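Local coordinates for methane monooxygenase hydroxylase, MmoD (Methylosinus sporium, PDB 6D7K), which probably regulates soluble methane monooxygenase by binding to its hydroxylase component, with which it forms a complex, at residues H[17-22]-H[57-62]; H[25-30]-H[38-43]; H[33-38]-H[49-54]. All blocks are in the same frame, centred on the assembly; numbering follows the deposited sequence.

Interaction 1: H[17-22]-H[57-62]; sequences ILIHSD and SSRKAV
Ile19 lays its CD1 methyl against one branch of Val62, with Ile19 CD1 3.7 Å from Val62 CG2. CG1 of Ile19 stands in the crowded position between the backbone N and the carbonyl carbon (chi1 57°). CD1 extends straight on from it (chi2 167°) and so bridges the gap from strand to helix, where the two branched chains cross obliquely. The same methyl rests on the helix backbone, with Ile19 CD1 3.9 Å from Ser58 O. Ile19 CG2 lies 4.2 Å from Arg59 CG, against the aliphatic part of that side chain. The side-chain contact is apolar, and no hydrogen bond crosses it. It joins strand 17-21, an outer strand of the four-stranded antiparallel sheet, to helix 55-74, which packs on one face of that sheet. The two short segments run in roughly the same direction, with 29° between their axes. Ile19 and His20 both face Ala27 of the next strand in a classic beta bulge, and both are directed toward the helix. His20 adds little here: its CB is 4.4 Å from Val62 CG1, while its side chain also touches Leu66 further along the helix. His20 NE2 donates in its ring plane to Asp22 OD2 at 2.9 Å. That oxygen is met from above the carboxylate plane, and it also forms a salt bridge with Lys70.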
loop_
_atom_site.group_PDB
_atom_site.type_symbol
_atom_site.label_atom_id
_atom_site.label_comp_id
_atom_site.label_asym_id
_atom_site.label_seq_id
_atom_site.Cartn_x
_atom_site.Cartn_y
_atom_site.Cartn_z
ATOM N N ILE H 17 -0.554 20.468 -25.295
ATOM C CA ILE H 17 0.565 21.116 -25.967
ATOM C C ILE H 17 1.847 20.579 -25.358
ATOM O O ILE H 17 1.957 20.490 -24.134
ATOM C CB ILE H 17 0.481 22.653 -25.815
ATOM C CG1 ILE H 17 -0.750 23.199 -26.540
ATOM C CG2 ILE H 17 1.760 23.352 -26.281
ATOM C CD1 ILE H 17 -0.584 23.276 -28.020
ATOM N N LEU H 18 2.809 20.215 -26.202
ATOM C CA LEU H 18 4.093 19.705 -25.731
ATOM C C LEU H 18 5.027 20.865 -25.407
ATOM O O LEU H 18 5.416 21.618 -26.304
ATOM C CB LEU H 18 4.723 18.810 -26.791
ATOM C CG LEU H 18 6.122 18.363 -26.395
ATOM C CD1 LEU H 18 6.014 17.216 -25.415
ATOM C CD2 LEU H 18 6.903 17.959 -27.605
ATOM N N ILE H 19 5.418 21.000 -24.140
ATOM C CA ILE H 19 6.259 22.117 -23.728
ATOM C C ILE H 19 7.696 21.714 -23.394
ATOM O O ILE H 19 8.560 22.600 -23.282
ATOM C CB ILE H 19 5.630 22.900 -22.547
ATOM C CG1 ILE H 19 5.359 22.001 -21.335
ATOM C CG2 ILE H 19 4.353 23.599 -22.981
ATOM C CD1 ILE H 19 5.031 22.779 -20.053
ATOM N N HIS H 20 7.991 20.425 -23.246
ATOM C CA HIS H 20 9.373 19.988 -23.051
ATOM C C HIS H 20 9.568 18.610 -23.656
ATOM O O HIS H 20 8.698 17.745 -23.547
ATOM C CB HIS H 20 9.764 19.949 -21.574
ATOM C CG HIS H 20 11.226 19.756 -21.348
ATOM N ND1 HIS H 20 12.100 20.812 -21.227
ATOM C CD2 HIS H 20 11.969 18.633 -21.217
ATOM C CE1 HIS H 20 13.324 20.347 -21.040
ATOM N NE2 HIS H 20 13.270 19.026 -21.021
ATOM N N SER H 21 10.715 18.415 -24.296
ATOM C CA SER H 21 11.043 17.131 -24.907
ATOM C C SER H 21 12.548 17.052 -25.017
ATOM O O SER H 21 13.154 17.865 -25.711
ATOM C CB SER H 21 10.410 16.977 -26.271
ATOM O OG SER H 21 10.374 15.606 -26.623
ATOM N N ASP H 22 13.149 16.107 -24.310
ATOM C CA ASP H 22 14.556 15.803 -24.493
ATOM C C ASP H 22 14.702 14.284 -24.416
ATOM O O ASP H 22 13.710 13.544 -24.468
ATOM C CB ASP H 22 15.418 16.592 -23.495
ATOM C CG ASP H 22 15.173 16.194 -22.050
ATOM O OD1 ASP H 22 14.735 15.050 -21.781
ATOM O OD2 ASP H 22 15.431 17.039 -21.167
ATOM N N SER H 57 3.343 30.293 -17.224
ATOM C CA SER H 57 3.814 29.794 -15.929
ATOM C C SER H 57 3.840 28.266 -15.867
ATOM O O SER H 57 4.569 27.707 -15.043
ATOM C CB SER H 57 2.966 30.377 -14.786
ATOM O OG SER H 57 1.566 30.335 -15.044
ATOM N N SER H 58 3.067 27.588 -16.718
ATOM C CA SER H 58 3.266 26.164 -16.934
ATOM C C SER H 58 4.703 25.872 -17.324
ATOM O O SER H 58 5.337 24.954 -16.781
ATOM C CB SER H 58 2.326 25.665 -18.022
ATOM O OG SER H 58 0.990 25.621 -17.568
ATOM N N ARG H 59 5.234 26.637 -18.283
ATOM C CA ARG H 59 6.602 26.397 -18.729
ATOM C C ARG H 59 7.587 26.634 -17.601
ATOM O O ARG H 59 8.505 25.836 -17.381
ATOM C CB ARG H 59 6.933 27.289 -19.918
ATOM C CG ARG H 59 6.082 26.994 -21.134
ATOM C CD ARG H 59 6.365 27.964 -22.250
ATOM N NE ARG H 59 7.436 27.501 -23.116
ATOM C CZ ARG H 59 7.926 28.197 -24.137
ATOM N NH1 ARG H 59 7.457 29.408 -24.421
ATOM N NH2 ARG H 59 8.894 27.675 -24.881
ATOM N N LYS H 60 7.409 27.726 -16.870
ATOM C CA LYS H 60 8.323 28.053 -15.783
ATOM C C LYS H 60 8.253 27.003 -14.686
ATOM O O LYS H 60 9.288 26.585 -14.150
ATOM C CB LYS H 60 7.983 29.446 -15.253
ATOM C CG LYS H 60 8.239 30.542 -16.266
ATOM C CD LYS H 60 9.711 30.976 -16.238
ATOM C CE LYS H 60 10.210 31.116 -14.777
ATOM N NZ LYS H 60 11.688 31.360 -14.602
ATOM N N ALA H 61 7.035 26.543 -14.373
ATOM C CA ALA H 61 6.837 25.506 -13.370
ATOM C C ALA H 61 7.540 24.209 -13.759
ATOM O O ALA H 61 8.293 23.631 -12.964
ATOM C CB ALA H 61 5.341 25.262 -13.190
ATOM N N VAL H 62 7.280 23.727 -14.982
ATOM C CA VAL H 62 7.902 22.496 -15.456
ATOM C C VAL H 62 9.416 22.646 -15.455
ATOM O O VAL H 62 10.148 21.680 -15.177
ATOM C CB VAL H 62 7.354 22.112 -16.852
ATOM C CG1 VAL H 62 8.322 21.188 -17.580
ATOM C CG2 VAL H 62 5.959 21.478 -16.746
#

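Interaction 2: H[25-30]-H[38-43]; sequences YEAFTV and WEILRD
Arg42 holds CG anti to its backbone N (chi1 -172°) and then bends at chi3 (-78°), while Tyr25 keeps CG anti to its carbonyl carbon. These torsions lay the two side chains alongside each other, pointing the same way. The aliphatic part of Arg42 runs beside the ring, with Arg42 CG 3.5 Å from Tyr25 CE1. Where the ring ends, Arg42 NE donates to Tyr25 OH at 2.9 Å. The hydroxyl sits near the guanidinium plane, and that plane is turned 70° from the ring.

Both residues belong to the antiparallel beta hairpin of strands 25-31 and 36-42. Glu26 and Leu41 form a hydrogen-bonded pair, joined both ways, with Leu41 N 2.7 Å from Glu26 O. Phe28 and Glu39 form the next such pair. On the face bearing Tyr25 and Arg42, Ala27 CB packs 4.2 Å from Ile40 CG1. Helix 55-74 lies over this face. On the other face, Leu41 CD1 meets the edge of the Phe28 ring at 4.4 Å from Phe28 CD1. Arg16 also lies there, as a cation-pi partner of Phe28 and in a salt bridge to Glu39 OE1.

Tyr25 OH is also hydrogen-bonded to Asp73 OD2 near the helix end. The phenol thus lies between a guanidinium and a carboxylate. The two bonds should reinforce each other, while the charges would probably oppose in their effect on ionisation.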
loop_
_atom_site.group_PDB
_atom_site.type_symbol
_atom_site.label_atom_id
_atom_site.label_comp_id
_atom_site.label_asym_id
_atom_site.label_seq_id
_atom_site.Cartn_x
_atom_site.Cartn_y
_atom_site.Cartn_z
ATOM N N TYR H 25 13.001 13.339 -20.714
ATOM C CA TYR H 25 11.828 13.968 -20.113
ATOM C C TYR H 25 10.892 14.540 -21.171
ATOM O O TYR H 25 11.335 14.999 -22.222
ATOM C CB TYR H 25 12.247 15.053 -19.134
ATOM C CG TYR H 25 12.898 14.494 -17.884
ATOM C CD1 TYR H 25 12.129 13.895 -16.878
ATOM C CD2 TYR H 25 14.274 14.559 -17.700
ATOM C CE1 TYR H 25 12.718 13.384 -15.723
ATOM C CE2 TYR H 25 14.872 14.054 -16.547
ATOM C CZ TYR H 25 14.092 13.465 -15.566
ATOM O OH TYR H 25 14.685 12.950 -14.433
ATOM N N GLU H 26 9.591 14.469 -20.901
ATOM C CA GLU H 26 8.580 15.186 -21.663
ATOM C C GLU H 26 7.645 15.896 -20.692
ATOM O O GLU H 26 7.417 15.409 -19.580
ATOM C CB GLU H 26 7.771 14.251 -22.559
ATOM C CG GLU H 26 8.592 13.612 -23.652
ATOM C CD GLU H 26 7.739 13.018 -24.763
ATOM O OE1 GLU H 26 6.981 12.060 -24.486
ATOM O OE2 GLU H 26 7.827 13.521 -25.914
ATOM N N ALA H 27 7.096 17.043 -21.105
ATOM C CA ALA H 27 6.088 17.721 -20.293
ATOM C C ALA H 27 4.985 18.278 -21.177
ATOM O O ALA H 27 5.258 18.886 -22.214
ATOM C CB ALA H 27 6.709 18.841 -19.455
ATOM N N PHE H 28 3.742 18.068 -20.772
ATOM C CA PHE H 28 2.593 18.566 -21.506
ATOM C C PHE H 28 1.841 19.560 -20.633
ATOM O O PHE H 28 1.958 19.543 -19.405
ATOM C CB PHE H 28 1.669 17.424 -21.937
ATOM C CG PHE H 28 2.315 16.454 -22.913
ATOM C CD1 PHE H 28 3.125 15.409 -22.458
ATOM C CD2 PHE H 28 2.119 16.591 -24.285
ATOM C CE1 PHE H 28 3.722 14.530 -23.362
ATOM C CE2 PHE H 28 2.728 15.723 -25.182
ATOM C CZ PHE H 28 3.518 14.689 -24.722
ATOM N N THR H 29 1.012 20.350 -21.264
ATOM C CA THR H 29 0.139 21.296 -20.624
ATOM C C THR H 29 -1.152 21.481 -21.392
ATOM O O THR H 29 -1.163 21.514 -22.548
ATOM C CB THR H 29 0.808 22.625 -20.316
ATOM O OG1 THR H 29 -0.039 23.350 -19.465
ATOM C CG2 THR H 29 0.978 23.385 -21.478
ATOM N N VAL H 30 -2.249 21.583 -20.692
ATOM C CA VAL H 30 -3.527 21.763 -21.289
ATOM C C VAL H 30 -4.321 22.835 -20.581
ATOM O O VAL H 30 -4.291 22.927 -19.424
ATOM C CB VAL H 30 -4.281 20.451 -21.300
ATOM C CG1 VAL H 30 -4.642 20.040 -19.926
ATOM C CG2 VAL H 30 -5.517 20.543 -22.101
ATOM N N TRP H 38 -0.515 20.535 -16.081
ATOM C CA TRP H 38 0.668 20.032 -16.746
ATOM C C TRP H 38 1.099 18.718 -16.105
ATOM O O TRP H 38 0.770 18.430 -14.953
ATOM C CB TRP H 38 1.807 21.065 -16.704
ATOM C CG TRP H 38 2.077 21.730 -15.370
ATOM C CD1 TRP H 38 1.652 22.969 -14.968
ATOM C CD2 TRP H 38 2.876 21.220 -14.292
ATOM N NE1 TRP H 38 2.125 23.249 -13.706
ATOM C CE2 TRP H 38 2.877 22.189 -13.273
ATOM C CE3 TRP H 38 3.582 20.036 -14.090
ATOM C CZ2 TRP H 38 3.552 22.010 -12.082
ATOM C CZ3 TRP H 38 4.251 19.867 -12.902
ATOM C CH2 TRP H 38 4.227 20.844 -11.913
ATOM N N GLU H 39 1.826 17.907 -16.885
ATOM C CA GLU H 39 2.393 16.641 -16.428
ATOM C C GLU H 39 3.797 16.478 -16.990
ATOM O O GLU H 39 4.119 16.990 -18.068
ATOM C CB GLU H 39 1.545 15.449 -16.851
ATOM C CG GLU H 39 0.867 15.682 -18.158
ATOM C CD GLU H 39 0.225 14.430 -18.714
ATOM O OE1 GLU H 39 -0.375 14.506 -19.819
ATOM O OE2 GLU H 39 0.315 13.375 -18.043
ATOM N N ILE H 40 4.624 15.744 -16.255
ATOM C CA ILE H 40 5.999 15.466 -16.639
ATOM C C ILE H 40 6.167 13.957 -16.742
ATOM O O ILE H 40 5.716 13.220 -15.854
ATOM C CB ILE H 40 6.989 16.056 -15.622
ATOM C CG1 ILE H 40 6.752 17.561 -15.470
ATOM C CG2 ILE H 40 8.430 15.730 -16.036
ATOM C CD1 ILE H 40 7.597 18.211 -14.364
ATOM N N LEU H 41 6.803 13.493 -17.820
ATOM C CA LEU H 41 7.062 12.066 -18.010
ATOM C C LEU H 41 8.557 11.831 -18.067
ATOM O O LEU H 41 9.305 12.644 -18.623
ATOM C CB LEU H 41 6.416 11.504 -19.274
ATOM C CG LEU H 41 4.890 11.481 -19.375
ATOM C CD1 LEU H 41 4.316 12.844 -19.142
ATOM C CD2 LEU H 41 4.450 10.981 -20.747
ATOM N N ARG H 42 8.992 10.734 -17.453
ATOM C CA ARG H 42 10.381 10.294 -17.508
ATOM C C ARG H 42 10.408 8.956 -18.219
ATOM O O ARG H 42 9.673 8.040 -17.842
ATOM C CB ARG H 42 11.003 10.173 -16.118
ATOM C CG ARG H 42 12.491 9.912 -16.175
ATOM C CD ARG H 42 13.058 9.414 -14.865
ATOM N NE ARG H 42 13.234 10.482 -13.889
ATOM C CZ ARG H 42 12.492 10.609 -12.791
ATOM N NH1 ARG H 42 11.525 9.720 -12.548
ATOM N NH2 ARG H 42 12.713 11.616 -11.935
ATOM N N ASP H 43 11.240 8.855 -19.253
ATOM C CA ASP H 43 11.348 7.646 -20.071
ATOM C C ASP H 43 9.962 7.122 -20.446
ATOM O O ASP H 43 9.713 5.918 -20.483
ATOM C CB ASP H 43 12.178 6.566 -19.363
ATOM C CG ASP H 43 13.576 7.051 -18.950
ATOM O OD1 ASP H 43 14.323 7.583 -19.808
ATOM O OD2 ASP H 43 13.930 6.889 -17.755
#

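Interaction 3: H[33-38]-H[49-54]; sequences DYMWRW and EGCSLS
The beta hairpin of strands 36-42 and 45-52 contains this contact, at the end where the sheet passes into helix 55-74. Trp36 with Ser52 and Trp38 with Gly50 are hydrogen-bonded pairs, each joined in both directions. Arg37 with Cys51 is the non-hydrogen-bonded pair between them. Trp36 N lies 3.0 Å from Ser52 O, nearly along the C=O axis. Trp38 N instead meets Gly50 O from above the carbonyl plane.

The Trp38 indole lies flat over the neighbouring strand 45-52. CG occupies the crowded position between backbone N and carbonyl carbon (chi1 47°), which folds the ring across Gly50. Gly50 CA sits over the centre of the six-membered ring in a CH-pi contact. Gly50 has no side chain, and the ring lies directly on its backbone. At the indole edge, Trp38 NE1 makes a weak hydrogen bond to Ser52 OG at 3.2 Å. Ser52 OG is also weakly bonded to Ser57 O in the helix.

On the other face of the sheet, the Arg37 chain bends at chi2 and chi3 to bring NH1 2.6 Å from Glu49 OE2. This is a salt bridge, but the hydrogen bond within it is weak because the N-H is poorly aligned. Beyond the strand ends, Met35 bends at chi2 (62°) and its CE methyl touches Leu53 CD2 at 3.7 Å.

A chain of another protein packs on Met35, Trp38 and Leu53. It also hydrogen-bonds to the backbone of Cys51, so this end of the hairpin forms part of a protein interface. Ser54 is the N-cap of the helix, with OG bonded to Ser57 N and to an acidic side chain of that partner. Ser54 C lies over one face of the Trp36 indole, toward its rim, 3.7 Å from Trp36 CD1.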
loop_
_atom_site.group_PDB
_atom_site.type_symbol
_atom_site.label_atom_id
_atom_site.label_comp_id
_atom_site.label_asym_id
_atom_site.label_seq_id
_atom_site.Cartn_x
_atom_site.Cartn_y
_atom_site.Cartn_z
ATOM N N ASP H 33 -9.537 26.204 -18.936
ATOM C CA ASP H 33 -10.250 27.469 -18.713
ATOM C C ASP H 33 -9.857 28.110 -17.412
ATOM O O ASP H 33 -9.291 29.141 -17.391
ATOM C CB ASP H 33 -11.785 27.407 -18.781
ATOM C CG ASP H 33 -12.358 28.189 -19.854
ATOM O OD1 ASP H 33 -12.322 29.411 -19.755
ATOM O OD2 ASP H 33 -12.894 27.563 -20.772
ATOM N N TYR H 34 -10.202 27.479 -16.323
ATOM C CA TYR H 34 -9.931 27.994 -15.029
ATOM C C TYR H 34 -8.496 27.818 -14.617
ATOM O O TYR H 34 -8.006 28.564 -13.843
ATOM C CB TYR H 34 -10.883 27.368 -14.048
ATOM C CG TYR H 34 -10.630 25.938 -13.702
ATOM C CD1 TYR H 34 -9.767 25.599 -12.710
ATOM C CD2 TYR H 34 -11.298 24.927 -14.332
ATOM C CE1 TYR H 34 -9.544 24.308 -12.399
ATOM C CE2 TYR H 34 -11.081 23.635 -14.000
ATOM C CZ TYR H 34 -10.200 23.347 -13.036
ATOM O OH TYR H 34 -9.964 22.087 -12.697
ATOM N N MET H 35 -7.813 26.852 -15.194
ATOM C CA MET H 35 -6.435 26.601 -14.878
ATOM C C MET H 35 -5.744 25.875 -15.988
ATOM O O MET H 35 -6.347 25.501 -16.916
ATOM C CB MET H 35 -6.390 25.741 -13.651
ATOM C CG MET H 35 -5.279 26.013 -12.691
ATOM S SD MET H 35 -5.259 27.608 -11.979
ATOM C CE MET H 35 -3.836 27.391 -11.011
ATOM N N TRP H 36 -4.453 25.696 -15.898
ATOM C CA TRP H 36 -3.746 24.929 -16.896
ATOM C C TRP H 36 -3.141 23.729 -16.187
ATOM O O TRP H 36 -2.567 23.872 -15.177
ATOM C CB TRP H 36 -2.663 25.749 -17.585
ATOM C CG TRP H 36 -3.073 26.717 -18.594
ATOM C CD1 TRP H 36 -3.654 27.867 -18.379
ATOM C CD2 TRP H 36 -2.838 26.654 -19.980
ATOM N NE1 TRP H 36 -3.845 28.532 -19.512
ATOM C CE2 TRP H 36 -3.344 27.795 -20.528
ATOM C CE3 TRP H 36 -2.265 25.721 -20.820
ATOM C CZ2 TRP H 36 -3.292 28.040 -21.856
ATOM C CZ3 TRP H 36 -2.235 25.962 -22.105
ATOM C CH2 TRP H 36 -2.725 27.106 -22.625
ATOM N N ARG H 37 -3.289 22.541 -16.731
ATOM C CA ARG H 37 -2.783 21.337 -16.133
ATOM C C ARG H 37 -1.568 20.806 -16.800
ATOM O O ARG H 37 -1.578 20.587 -17.920
ATOM C CB ARG H 37 -3.858 20.272 -16.170
ATOM C CG ARG H 37 -3.873 19.362 -14.989
ATOM C CD ARG H 37 -4.064 17.919 -15.356
ATOM N NE ARG H 37 -5.462 17.567 -15.339
ATOM C CZ ARG H 37 -6.036 16.734 -14.486
ATOM N NH1 ARG H 37 -5.335 16.112 -13.581
ATOM N NH2 ARG H 37 -7.326 16.530 -14.547
ATOM N N TRP H 38 -0.515 20.535 -16.081
ATOM C CA TRP H 38 0.668 20.032 -16.746
ATOM C C TRP H 38 1.099 18.718 -16.105
ATOM O O TRP H 38 0.770 18.430 -14.953
ATOM C CB TRP H 38 1.807 21.065 -16.704
ATOM C CG TRP H 38 2.077 21.730 -15.370
ATOM C CD1 TRP H 38 1.652 22.969 -14.968
ATOM C CD2 TRP H 38 2.876 21.220 -14.292
ATOM N NE1 TRP H 38 2.125 23.249 -13.706
ATOM C CE2 TRP H 38 2.877 22.189 -13.273
ATOM C CE3 TRP H 38 3.582 20.036 -14.090
ATOM C CZ2 TRP H 38 3.552 22.010 -12.082
ATOM C CZ3 TRP H 38 4.251 19.867 -12.902
ATOM C CH2 TRP H 38 4.227 20.844 -11.913
ATOM N N GLU H 49 2.517 15.684 -11.663
ATOM C CA GLU H 49 1.360 16.396 -12.170
ATOM C C GLU H 49 1.283 17.748 -11.472
ATOM O O GLU H 49 1.651 17.870 -10.298
ATOM C CB GLU H 49 0.105 15.562 -11.916
ATOM C CG GLU H 49 -1.167 16.286 -12.147
ATOM C CD GLU H 49 -2.395 15.560 -11.606
ATOM O OE1 GLU H 49 -2.272 14.446 -11.029
ATOM O OE2 GLU H 49 -3.500 16.127 -11.773
ATOM N N GLY H 50 0.807 18.768 -12.191
ATOM C CA GLY H 50 0.817 20.113 -11.647
ATOM C C GLY H 50 -0.182 21.022 -12.331
ATOM O O GLY H 50 -0.917 20.611 -13.234
ATOM N N CYS H 51 -0.212 22.276 -11.878
ATOM C CA CYS H 51 -1.059 23.266 -12.527
ATOM C C CYS H 51 -0.449 24.648 -12.371
ATOM O O CYS H 51 0.380 24.894 -11.492
ATOM C CB CYS H 51 -2.491 23.239 -11.994
ATOM S SG CYS H 51 -2.653 23.596 -10.238
ATOM N N SER H 52 -0.858 25.538 -13.273
ATOM C CA SER H 52 -0.377 26.904 -13.353
ATOM C C SER H 52 -1.540 27.798 -13.754
ATOM O O SER H 52 -2.576 27.328 -14.248
ATOM C CB SER H 52 0.750 27.055 -14.377
ATOM O OG SER H 52 1.926 26.394 -13.982
ATOM N N LEU H 53 -1.335 29.113 -13.577
ATOM C CA LEU H 53 -2.318 30.101 -14.008
ATOM C C LEU H 53 -2.351 30.296 -15.521
ATOM O O LEU H 53 -3.355 30.789 -16.043
ATOM C CB LEU H 53 -2.051 31.451 -13.344
ATOM C CG LEU H 53 -2.034 31.554 -11.813
ATOM C CD1 LEU H 53 -1.776 32.976 -11.357
ATOM C CD2 LEU H 53 -3.326 31.015 -11.188
ATOM N N SER H 54 -1.296 29.916 -16.239
ATOM C CA SER H 54 -1.206 30.245 -17.655
ATOM C C SER H 54 -0.209 29.320 -18.332
ATOM O O SER H 54 0.649 28.727 -17.677
ATOM C CB SER H 54 -0.761 31.693 -17.855
ATOM O OG SER H 54 0.637 31.782 -17.686
#

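Overall arrangement
From the N terminus, strand 17-21 opens the widest loop, which interaction 1 closes when helix 55-74 packs back against it. The other two contacts nest inside that loop. Interaction 2 pairs the second and third strands, and interaction 3 pairs the third and fourth. Their segments alternate along the chain, so these two cross, and they share Trp38 on strand 36-42. Interaction 1 touches interaction 2 through backbone bonds between Ile19 and Ala27 and between Ile17 and Thr29. It meets interaction 3 where Ser58 packs on Trp36. Together they join four sequential antiparallel strands to the single helix that follows them.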